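Local coordinates for protein DNA alpha-glucosyltransferase (PDB 1XV5) that is a bacteriophage T4 glycosyltransferase with the GT-B fold of two Rossmann-like domains, here carrying a bound uridine-5'-diphosphate, at residues T187-V192 against E374-Y379; M179-V184 against L313-T318; S107-V112 against A135-S140; M2-F7 against I78-S83. All coordinates share one frame; numbering follows the deposited sequence.

Contact 1 of 4, residues T187-V192 against E374-Y379; sequences TYWKDV and EREKAY
The guanidinium of R375 lies over one face of the W189 indole, the planes 24° apart and the overlap offset. R375 NH1 sits 3.4 Å above the W189 ring, displaced toward its rim, while R375 O comes to the indole edge in its plane. Seen from the arginine, W189 NE1 lies 3.2 Å above the guanidinium plane of R375, again toward the rim. K190 O takes the edge of the guanidinium, accepting from R375 NH2 at 2.8 Å and, less straight, from R375 NH1 at 3.1 Å. At the far end of the indole, W189 CH2 packs 3.8 Å from Y379 CB, with the two aromatic planes steeply inclined.

W189 NE1 and the guanidinium nitrogens are all donors and do not bond to each other. NE1 instead gives its hydrogen to a water at 3.1 Å, which donates to E376 OE1 at 2.6 Å; the same carboxylate forms a salt bridge with R185. D372 pairs with R375 NE, and G317 O accepts from NH1. Arginine suits the place through its long arm, extended from CG to NE, and its several donors: it fastens the loop that follows helix 181-188 to helix 368-386, and its bonded edge holds the flat cation in position over the indole.

Contact 2 of 4, residues M179-V184 against L313-T318; sequences MDIVKV and LGACGT
A315 and V184 meet where two helices of the GT-B fold pack, the beginning of helix 181-188 against the last turn of helix 308-316. The bump is a single methyl group. A315 CB projects into a shallow hollow walled by three apolar groups: V184 CG1 at 3.6 Å, M179 CE at 3.7 Å and I181 CG2 at 3.8 Å. A small residue suits the spot, since the backbones come close, with the CA atoms of I181 and A315 5.4 Å apart. The branched valine and isoleucine offer methyls as firm walls, whereas flexible methionine bends at its thioether (chi3 95°) to lay CE against the alanine. V184 CG1, anti to its backbone N, also skirts the backbone of C316.

Both helix ends have recognisable caps. D180 is the N-cap of helix 181-188, and G317, with positive phi, closes helix 308-316 in a Schellman motif whose bonds are weak. Y379 of helix 368-386 packs on I181, while the M179 side chain also touches Y308, L311 and E312 and lies about 6 Å from the bound UDP. In the N-cap bond, K183 N approaches D180 OD1 at 2.9 Å from above the carboxylate plane.

Contact 3 of 4, residues S107-V112 against A135-S140; sequences SIRVVV and ADVIFS
V111 and V137 stand side by side and point the same way, paired in register on two neighbouring parallel strands of a Rossmann-like sheet. Strands 109-112 and 137-140 run 13° from parallel; the chain passes between them through helices 119-122 and 128-134, in a beta-alpha-beta connection. V111 CG1, anti to its backbone N (chi1 -178°), is 4.1 Å from V137 CB and also meets the edge of the F139 ring, 3.8 Å from CE1. Y113 stacks on that ring, and I399 of helix 388-399 packs against both V111 and F139. On the opposite face of the sheet, V112 and I138 turn toward helix 128-134, and packing is tight where V112 CG2 comes 3.3 Å from A135 CB. Beta-branched valines suit extended strands whose two faces are both buried by helices.

D136, just after A135, turns its side chain toward the neighbouring strand, crossing R109 at a slant. Its OD1 uses the anti lone pair to accept from V110 N at 2.9 Å and is also salt-bridged to R134. The guanidinium of R109 leads elsewhere, to the carbonyl of I399. Backbone bonds join the strands as well: V112 N binds V137 O, and F139 N binds V112 O. V110 O is shared by two donors, with D136 N at 2.7 Å and V137 N at 3.3 Å.

Contact 4 of 4, residues M2-F7 against I78-S83; sequences MRICIF and ILIINS
In the middle of the N-terminal parallel sheet, strand 3-7 lies beside strand 78-83, with I4 opposite I78, C5 opposite L79, I6 opposite I80 and F7 opposite I81. The segments run 15° from parallel. Five backbone bonds alternate between them, from I78 N with R3 O to N82 N with F7 O; the shortest joins F7 N to I80 O at 2.7 Å.

Side chains go alternately to the two faces. On one, I4 and I78 lie side by side; chi2 of -63° folds I4 CD1 across to within 3.5 Å of I78 CB, while I4 CG2 meets I80 CD1 at 3.7 Å. Helix 17-30 covers part of this layer, F28 touching I4 and Q24 touching I80. M2 SD joins the edge of the layer, 3.7 Å from I78 CD1. On the other face, chi2 of 64° carries L79 CD1 back over the neighbouring strand, 3.7 Å from C5 SG and 4.0 Å from F7 CB. The F7 ring lies obliquely here, its CD1 4.5 Å from I81 CG1. Isoleucine fills the first face with branched bulk, and on the second leucine reaches across beside compact cysteine.

S83, last in the segment, has its side chain about 11 Å from the bound UDP. The arrangement is that of a Rossmann-like alpha/beta sheet, as in the domains of GT-B proteins.

In the fold
Contacts 3 and 4 belong to one seven-stranded parallel sheet: their centres are 9 Å apart, and because strands 78-83 and 109-114 are neighbours, V111 N and V111 O pair with L79 O and I81 N at 2.7 and 2.9 Å. Contacts 1 and 2 lie in the other half of the molecule, with centres 8 Å apart; they share helix 181-188, and R375 NH1 of the first is 2.9 Å from G317 O of the second. The two clusters are well separated, the centres of contacts 2 and 4 being 25 Å apart. UDP lies between them, about 6 Å from the M179 side chain of contact 2 and about 11 Å from that of S83 in contact 4.

Contact 1 of 4, residues T187-V192 against E374-Y379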
# COMPACT_ATOMS: atom_id res chain seq x y z
N THR A 187 -19.29 3.51 -3.43
CA THR A 187 -19.09 3.68 -4.86
C THR A 187 -19.04 2.38 -5.67
O THR A 187 -19.42 2.36 -6.84
CB THR A 187 -17.77 4.45 -5.14
OG1 THR A 187 -17.86 5.77 -4.57
CG2 THR A 187 -17.51 4.58 -6.63
N TYR A 188 -18.59 1.29 -5.05
CA TYR A 188 -18.45 0.03 -5.79
C TYR A 188 -19.23 -1.20 -5.33
O TYR A 188 -19.34 -2.16 -6.09
CB TYR A 188 -16.97 -0.36 -5.86
CG TYR A 188 -16.12 0.67 -6.55
CD1 TYR A 188 -15.47 1.66 -5.82
CD2 TYR A 188 -16.01 0.69 -7.93
CE1 TYR A 188 -14.73 2.65 -6.45
CE2 TYR A 188 -15.27 1.68 -8.58
CZ TYR A 188 -14.63 2.65 -7.83
OH TYR A 188 -13.91 3.64 -8.46
N TRP A 189 -19.75 -1.19 -4.11
CA TRP A 189 -20.47 -2.35 -3.60
C TRP A 189 -21.58 -2.82 -4.54
O TRP A 189 -22.41 -2.03 -5.00
CB TRP A 189 -21.06 -2.02 -2.22
CG TRP A 189 -21.36 -3.23 -1.37
CD1 TRP A 189 -22.51 -3.96 -1.37
CD2 TRP A 189 -20.51 -3.81 -0.38
NE1 TRP A 189 -22.43 -4.96 -0.42
CE2 TRP A 189 -21.22 -4.89 0.20
CE3 TRP A 189 -19.22 -3.52 0.09
CZ2 TRP A 189 -20.67 -5.68 1.23
CZ3 TRP A 189 -18.68 -4.31 1.11
CH2 TRP A 189 -19.41 -5.37 1.66
N LYS A 190 -21.58 -4.12 -4.82
CA LYS A 190 -22.57 -4.72 -5.72
C LYS A 190 -23.51 -5.64 -4.96
O LYS A 190 -23.17 -6.15 -3.89
CB LYS A 190 -21.87 -5.54 -6.80
CG LYS A 190 -20.92 -4.77 -7.70
CD LYS A 190 -21.68 -3.85 -8.65
CE LYS A 190 -20.73 -3.12 -9.60
NZ LYS A 190 -19.79 -2.23 -8.87
N ASP A 191 -24.70 -5.86 -5.52
CA ASP A 191 -25.64 -6.77 -4.91
C ASP A 191 -25.02 -8.14 -5.18
O ASP A 191 -24.38 -8.33 -6.22
CB ASP A 191 -27.02 -6.67 -5.58
CG ASP A 191 -28.06 -7.56 -4.92
OD1 ASP A 191 -28.16 -8.75 -5.30
OD2 ASP A 191 -28.76 -7.08 -4.01
N VAL A 192 -25.21 -9.09 -4.27
CA VAL A 192 -24.63 -10.42 -4.42
C VAL A 192 -24.99 -11.10 -5.75
O VAL A 192 -24.20 -11.89 -6.28
CB VAL A 192 -25.00 -11.34 -3.23
CG1 VAL A 192 -26.49 -11.64 -3.23
CG2 VAL A 192 -24.18 -12.62 -3.28
N GLU A 374 -20.87 -12.95 5.36
CA GLU A 374 -19.42 -12.95 5.51
C GLU A 374 -18.74 -11.67 5.04
O GLU A 374 -17.87 -11.15 5.73
CB GLU A 374 -18.81 -14.16 4.81
CG GLU A 374 -19.23 -15.49 5.44
CD GLU A 374 -18.88 -15.56 6.93
OE1 GLU A 374 -17.68 -15.47 7.27
OE2 GLU A 374 -19.81 -15.71 7.75
N ARG A 375 -19.14 -11.15 3.88
CA ARG A 375 -18.49 -9.93 3.42
C ARG A 375 -18.93 -8.72 4.25
O ARG A 375 -18.17 -7.76 4.38
CB ARG A 375 -18.73 -9.69 1.93
CG ARG A 375 -20.16 -9.54 1.50
CD ARG A 375 -20.23 -9.04 0.06
NE ARG A 375 -21.60 -8.84 -0.39
CZ ARG A 375 -21.94 -8.14 -1.47
NH1 ARG A 375 -21.00 -7.57 -2.22
NH2 ARG A 375 -23.22 -8.00 -1.79
N GLU A 376 -20.14 -8.74 4.80
CA GLU A 376 -20.57 -7.62 5.63
C GLU A 376 -19.66 -7.60 6.87
O GLU A 376 -19.29 -6.54 7.37
CB GLU A 376 -22.04 -7.75 6.05
CG GLU A 376 -23.03 -7.45 4.93
CD GLU A 376 -23.14 -5.97 4.59
OE1 GLU A 376 -23.83 -5.64 3.61
OE2 GLU A 376 -22.55 -5.14 5.31
N LYS A 377 -19.30 -8.79 7.35
CA LYS A 377 -18.40 -8.87 8.51
C LYS A 377 -17.01 -8.36 8.15
O LYS A 377 -16.40 -7.62 8.91
CB LYS A 377 -18.31 -10.31 9.03
CG LYS A 377 -19.53 -10.75 9.83
CD LYS A 377 -19.34 -12.10 10.50
CE LYS A 377 -19.26 -13.23 9.49
NZ LYS A 377 -19.29 -14.57 10.16
N ALA A 378 -16.51 -8.76 6.98
CA ALA A 378 -15.18 -8.34 6.54
C ALA A 378 -15.11 -6.83 6.38
O ALA A 378 -14.15 -6.19 6.80
CB ALA A 378 -14.81 -9.02 5.23
N TYR A 379 -16.13 -6.27 5.73
CA TYR A 379 -16.17 -4.83 5.53
C TYR A 379 -16.12 -4.09 6.87
O TYR A 379 -15.33 -3.17 7.04
CB TYR A 379 -17.44 -4.43 4.78
CG TYR A 379 -17.70 -2.93 4.78
CD1 TYR A 379 -18.56 -2.35 5.71
CD2 TYR A 379 -17.04 -2.09 3.88
CE1 TYR A 379 -18.76 -0.97 5.74
CE2 TYR A 379 -17.23 -0.71 3.90
CZ TYR A 379 -18.09 -0.16 4.84
OH TYR A 379 -18.28 1.20 4.87
O HOH W 1 -24.32 -6.67 1.27
O HOH W 2 -26.47 -8.43 -1.69

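Contact 2 of 4, residues M179-V184 against L313-T318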
# COMPACT_ATOMS: atom_id res chain seq x y z
N MET A 179 -7.35 4.33 4.58
CA MET A 179 -8.13 4.53 3.37
C MET A 179 -9.56 4.82 3.79
O MET A 179 -10.01 4.32 4.83
CB MET A 179 -8.11 3.26 2.51
CG MET A 179 -8.92 3.37 1.23
SD MET A 179 -8.73 1.91 0.20
CE MET A 179 -10.17 0.95 0.72
N ASP A 180 -10.26 5.64 3.02
CA ASP A 180 -11.65 5.92 3.34
C ASP A 180 -12.39 4.71 2.80
O ASP A 180 -12.78 4.66 1.63
CB ASP A 180 -12.15 7.18 2.63
CG ASP A 180 -13.54 7.59 3.07
OD1 ASP A 180 -14.30 6.70 3.52
OD2 ASP A 180 -13.88 8.79 2.97
N ILE A 181 -12.56 3.71 3.66
CA ILE A 181 -13.22 2.46 3.30
C ILE A 181 -14.71 2.66 3.00
O ILE A 181 -15.28 1.98 2.14
CB ILE A 181 -13.00 1.43 4.42
CG1 ILE A 181 -11.53 1.00 4.41
CG2 ILE A 181 -13.94 0.24 4.25
CD1 ILE A 181 -11.09 0.20 5.62
N VAL A 182 -15.33 3.59 3.72
CA VAL A 182 -16.74 3.88 3.52
C VAL A 182 -16.97 4.42 2.11
O VAL A 182 -17.90 4.00 1.42
CB VAL A 182 -17.22 4.95 4.54
CG1 VAL A 182 -18.69 5.28 4.30
CG2 VAL A 182 -17.01 4.44 5.96
N LYS A 183 -16.11 5.34 1.69
CA LYS A 183 -16.22 5.93 0.36
C LYS A 183 -16.14 4.90 -0.76
O LYS A 183 -16.89 4.96 -1.72
CB LYS A 183 -15.14 7.00 0.17
CG LYS A 183 -15.28 7.77 -1.14
CD LYS A 183 -14.39 9.00 -1.16
CE LYS A 183 -14.73 9.94 -0.01
NZ LYS A 183 -16.19 10.26 0.04
N VAL A 184 -15.22 3.94 -0.63
CA VAL A 184 -15.09 2.91 -1.65
C VAL A 184 -16.35 2.06 -1.69
O VAL A 184 -16.86 1.74 -2.77
CB VAL A 184 -13.86 2.01 -1.38
CG1 VAL A 184 -13.88 0.80 -2.30
CG2 VAL A 184 -12.58 2.81 -1.60
N LEU A 313 -10.08 -4.98 -1.00
CA LEU A 313 -10.91 -6.17 -1.16
C LEU A 313 -12.16 -6.11 -0.29
O LEU A 313 -13.27 -6.35 -0.76
CB LEU A 313 -10.11 -7.43 -0.81
CG LEU A 313 -8.87 -7.69 -1.68
CD1 LEU A 313 -8.35 -9.10 -1.42
CD2 LEU A 313 -9.23 -7.52 -3.15
N GLY A 314 -11.98 -5.78 0.99
CA GLY A 314 -13.13 -5.71 1.87
C GLY A 314 -14.04 -4.54 1.54
O GLY A 314 -15.26 -4.65 1.62
N ALA A 315 -13.44 -3.42 1.15
CA ALA A 315 -14.21 -2.23 0.84
C ALA A 315 -15.12 -2.32 -0.38
O ALA A 315 -16.20 -1.73 -0.38
CB ALA A 315 -13.27 -1.03 0.71
N CYS A 316 -14.70 -3.04 -1.42
CA CYS A 316 -15.53 -3.13 -2.61
C CYS A 316 -16.56 -4.25 -2.60
O CYS A 316 -17.35 -4.38 -3.52
CB CYS A 316 -14.65 -3.23 -3.87
SG CYS A 316 -13.87 -4.82 -4.14
N GLY A 317 -16.55 -5.07 -1.56
CA GLY A 317 -17.57 -6.11 -1.48
C GLY A 317 -17.29 -7.51 -1.98
O GLY A 317 -18.23 -8.26 -2.25
N THR A 318 -16.02 -7.88 -2.14
CA THR A 318 -15.73 -9.25 -2.54
C THR A 318 -15.34 -9.94 -1.23
O THR A 318 -15.26 -9.29 -0.20
CB THR A 318 -14.54 -9.34 -3.53
OG1 THR A 318 -14.37 -10.70 -3.96
CG2 THR A 318 -13.25 -8.87 -2.88

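Contact 3 of 4, residues S107-V112 against A135-S140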
# COMPACT_ATOMS: atom_id res chain seq x y z
N SER A 107 10.13 27.08 11.51
CA SER A 107 8.85 27.01 12.23
C SER A 107 7.91 25.94 11.68
O SER A 107 6.98 25.52 12.35
CB SER A 107 8.16 28.36 12.20
OG SER A 107 7.78 28.72 10.88
N ILE A 108 8.16 25.51 10.45
CA ILE A 108 7.31 24.49 9.83
C ILE A 108 7.56 23.12 10.46
O ILE A 108 8.71 22.71 10.64
CB ILE A 108 7.57 24.41 8.30
CG1 ILE A 108 7.02 25.67 7.63
CG2 ILE A 108 6.93 23.16 7.72
CD1 ILE A 108 7.30 25.77 6.13
N ARG A 109 6.48 22.42 10.80
CA ARG A 109 6.61 21.10 11.40
C ARG A 109 6.73 20.06 10.30
O ARG A 109 5.78 19.82 9.56
CB ARG A 109 5.40 20.80 12.29
CG ARG A 109 5.50 19.46 13.02
CD ARG A 109 4.53 19.37 14.19
NE ARG A 109 4.83 20.36 15.22
CZ ARG A 109 4.22 20.42 16.40
NH1 ARG A 109 3.28 19.54 16.72
NH2 ARG A 109 4.56 21.37 17.27
N VAL A 110 7.91 19.45 10.20
CA VAL A 110 8.15 18.45 9.17
C VAL A 110 7.84 17.05 9.67
O VAL A 110 8.40 16.58 10.65
CB VAL A 110 9.62 18.50 8.70
CG1 VAL A 110 9.89 17.39 7.71
CG2 VAL A 110 9.91 19.86 8.08
N VAL A 111 6.93 16.38 8.97
CA VAL A 111 6.52 15.03 9.32
C VAL A 111 7.05 14.06 8.27
O VAL A 111 6.80 14.24 7.07
CB VAL A 111 4.99 14.92 9.39
CG1 VAL A 111 4.59 13.52 9.82
CG2 VAL A 111 4.44 15.96 10.36
N VAL A 112 7.77 13.04 8.71
CA VAL A 112 8.31 12.07 7.78
C VAL A 112 7.71 10.69 7.99
O VAL A 112 7.75 10.14 9.09
CB VAL A 112 9.84 11.96 7.90
CG1 VAL A 112 10.36 10.90 6.96
CG2 VAL A 112 10.47 13.31 7.59
N ALA A 135 13.15 16.05 10.40
CA ALA A 135 11.82 15.68 10.86
C ALA A 135 11.53 15.99 12.33
O ALA A 135 12.37 15.77 13.20
CB ALA A 135 11.57 14.20 10.60
N ASP A 136 10.33 16.50 12.58
CA ASP A 136 9.89 16.80 13.93
C ASP A 136 9.04 15.63 14.40
O ASP A 136 8.83 15.43 15.60
CB ASP A 136 9.05 18.08 13.95
CG ASP A 136 9.86 19.31 13.56
OD1 ASP A 136 9.65 19.84 12.46
OD2 ASP A 136 10.71 19.73 14.37
N VAL A 137 8.56 14.85 13.44
CA VAL A 137 7.74 13.68 13.70
C VAL A 137 8.09 12.61 12.67
O VAL A 137 8.14 12.89 11.47
CB VAL A 137 6.23 14.00 13.57
CG1 VAL A 137 5.40 12.77 13.92
CG2 VAL A 137 5.85 15.17 14.47
N ILE A 138 8.33 11.39 13.14
CA ILE A 138 8.68 10.28 12.25
C ILE A 138 7.75 9.09 12.46
O ILE A 138 7.46 8.73 13.60
CB ILE A 138 10.12 9.81 12.52
CG1 ILE A 138 11.09 10.99 12.39
CG2 ILE A 138 10.50 8.70 11.55
CD1 ILE A 138 12.49 10.68 12.87
N PHE A 139 7.29 8.50 11.36
CA PHE A 139 6.39 7.34 11.41
C PHE A 139 6.95 6.16 10.60
O PHE A 139 7.61 6.36 9.58
CB PHE A 139 5.02 7.66 10.79
CG PHE A 139 4.16 8.57 11.60
CD1 PHE A 139 4.05 9.92 11.28
CD2 PHE A 139 3.37 8.07 12.64
CE1 PHE A 139 3.17 10.76 11.96
CE2 PHE A 139 2.49 8.90 13.33
CZ PHE A 139 2.39 10.25 12.99
N SER A 140 6.67 4.94 11.06
CA SER A 140 7.09 3.73 10.36
C SER A 140 6.02 2.66 10.56
O SER A 140 5.19 2.77 11.46
CB SER A 140 8.43 3.22 10.89
OG SER A 140 8.28 2.54 12.12

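Contact 4 of 4, residues M2-F7 against I78-S83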
# COMPACT_ATOMS: atom_id res chain seq x y z
N MET A 2 -5.30 24.25 9.36
CA MET A 2 -3.92 24.53 8.97
C MET A 2 -3.66 24.26 7.50
O MET A 2 -4.48 23.65 6.81
CB MET A 2 -2.95 23.69 9.80
CG MET A 2 -2.99 23.95 11.29
SD MET A 2 -1.87 22.85 12.15
CE MET A 2 -2.92 21.41 12.37
N ARG A 3 -2.51 24.73 7.03
CA ARG A 3 -2.10 24.52 5.65
C ARG A 3 -1.16 23.33 5.65
O ARG A 3 -0.15 23.33 6.36
CB ARG A 3 -1.39 25.76 5.12
CG ARG A 3 -2.24 27.03 5.12
CD ARG A 3 -1.39 28.24 4.76
NE ARG A 3 -0.27 28.40 5.68
CZ ARG A 3 0.68 29.33 5.55
NH1 ARG A 3 1.66 29.39 6.44
NH2 ARG A 3 0.65 30.18 4.54
N ILE A 4 -1.48 22.32 4.85
CA ILE A 4 -0.66 21.12 4.77
C ILE A 4 -0.07 20.94 3.37
O ILE A 4 -0.74 21.16 2.37
CB ILE A 4 -1.50 19.86 5.08
CG1 ILE A 4 -2.29 20.05 6.38
CG2 ILE A 4 -0.59 18.64 5.20
CD1 ILE A 4 -1.43 20.25 7.61
N CYS A 5 1.20 20.56 3.31
CA CYS A 5 1.85 20.29 2.03
C CYS A 5 2.34 18.85 2.06
O CYS A 5 3.19 18.50 2.86
CB CYS A 5 3.05 21.22 1.79
SG CYS A 5 3.92 20.82 0.23
N ILE A 6 1.77 18.03 1.18
CA ILE A 6 2.15 16.63 1.08
C ILE A 6 3.14 16.54 -0.07
O ILE A 6 2.81 16.83 -1.22
CB ILE A 6 0.91 15.75 0.82
CG1 ILE A 6 -0.11 15.98 1.94
CG2 ILE A 6 1.32 14.28 0.75
CD1 ILE A 6 -1.43 15.27 1.74
N PHE A 7 4.36 16.12 0.26
CA PHE A 7 5.46 16.06 -0.69
C PHE A 7 6.00 14.66 -0.97
O PHE A 7 6.44 13.96 -0.06
CB PHE A 7 6.58 16.96 -0.14
CG PHE A 7 7.73 17.18 -1.08
CD1 PHE A 7 8.97 17.56 -0.56
CD2 PHE A 7 7.59 17.08 -2.46
CE1 PHE A 7 10.05 17.83 -1.41
CE2 PHE A 7 8.66 17.35 -3.31
CZ PHE A 7 9.89 17.73 -2.78
N ILE A 78 2.45 22.54 8.10
CA ILE A 78 2.95 21.19 8.28
C ILE A 78 3.37 20.63 6.92
O ILE A 78 2.59 20.63 5.98
CB ILE A 78 1.87 20.28 8.88
CG1 ILE A 78 1.41 20.85 10.23
CG2 ILE A 78 2.39 18.86 9.03
CD1 ILE A 78 0.26 20.10 10.86
N LEU A 79 4.61 20.16 6.84
CA LEU A 79 5.12 19.58 5.60
C LEU A 79 5.24 18.07 5.82
O LEU A 79 5.94 17.63 6.73
CB LEU A 79 6.49 20.15 5.25
CG LEU A 79 7.18 19.48 4.05
CD1 LEU A 79 6.36 19.72 2.79
CD2 LEU A 79 8.58 20.05 3.88
N ILE A 80 4.56 17.30 4.98
CA ILE A 80 4.61 15.85 5.11
C ILE A 80 5.39 15.25 3.95
O ILE A 80 4.98 15.36 2.79
CB ILE A 80 3.18 15.26 5.13
CG1 ILE A 80 2.39 15.88 6.29
CG2 ILE A 80 3.25 13.74 5.28
CD1 ILE A 80 0.95 15.44 6.36
N ILE A 81 6.52 14.64 4.26
CA ILE A 81 7.36 14.03 3.25
C ILE A 81 7.15 12.52 3.25
O ILE A 81 7.55 11.83 4.18
CB ILE A 81 8.84 14.36 3.51
CG1 ILE A 81 9.01 15.88 3.60
CG2 ILE A 81 9.70 13.80 2.38
CD1 ILE A 81 10.45 16.33 3.81
N ASN A 82 6.50 12.03 2.20
CA ASN A 82 6.20 10.61 2.10
C ASN A 82 7.20 9.78 1.29
O ASN A 82 7.13 8.56 1.28
CB ASN A 82 4.79 10.41 1.54
CG ASN A 82 3.72 10.79 2.54
OD1 ASN A 82 3.82 10.46 3.72
ND2 ASN A 82 2.68 11.46 2.07
N SER A 83 8.13 10.45 0.61
CA SER A 83 9.14 9.75 -0.16
C SER A 83 10.29 10.69 -0.49
O SER A 83 10.12 11.91 -0.51
CB SER A 83 8.55 9.17 -1.45
OG SER A 83 8.07 10.19 -2.31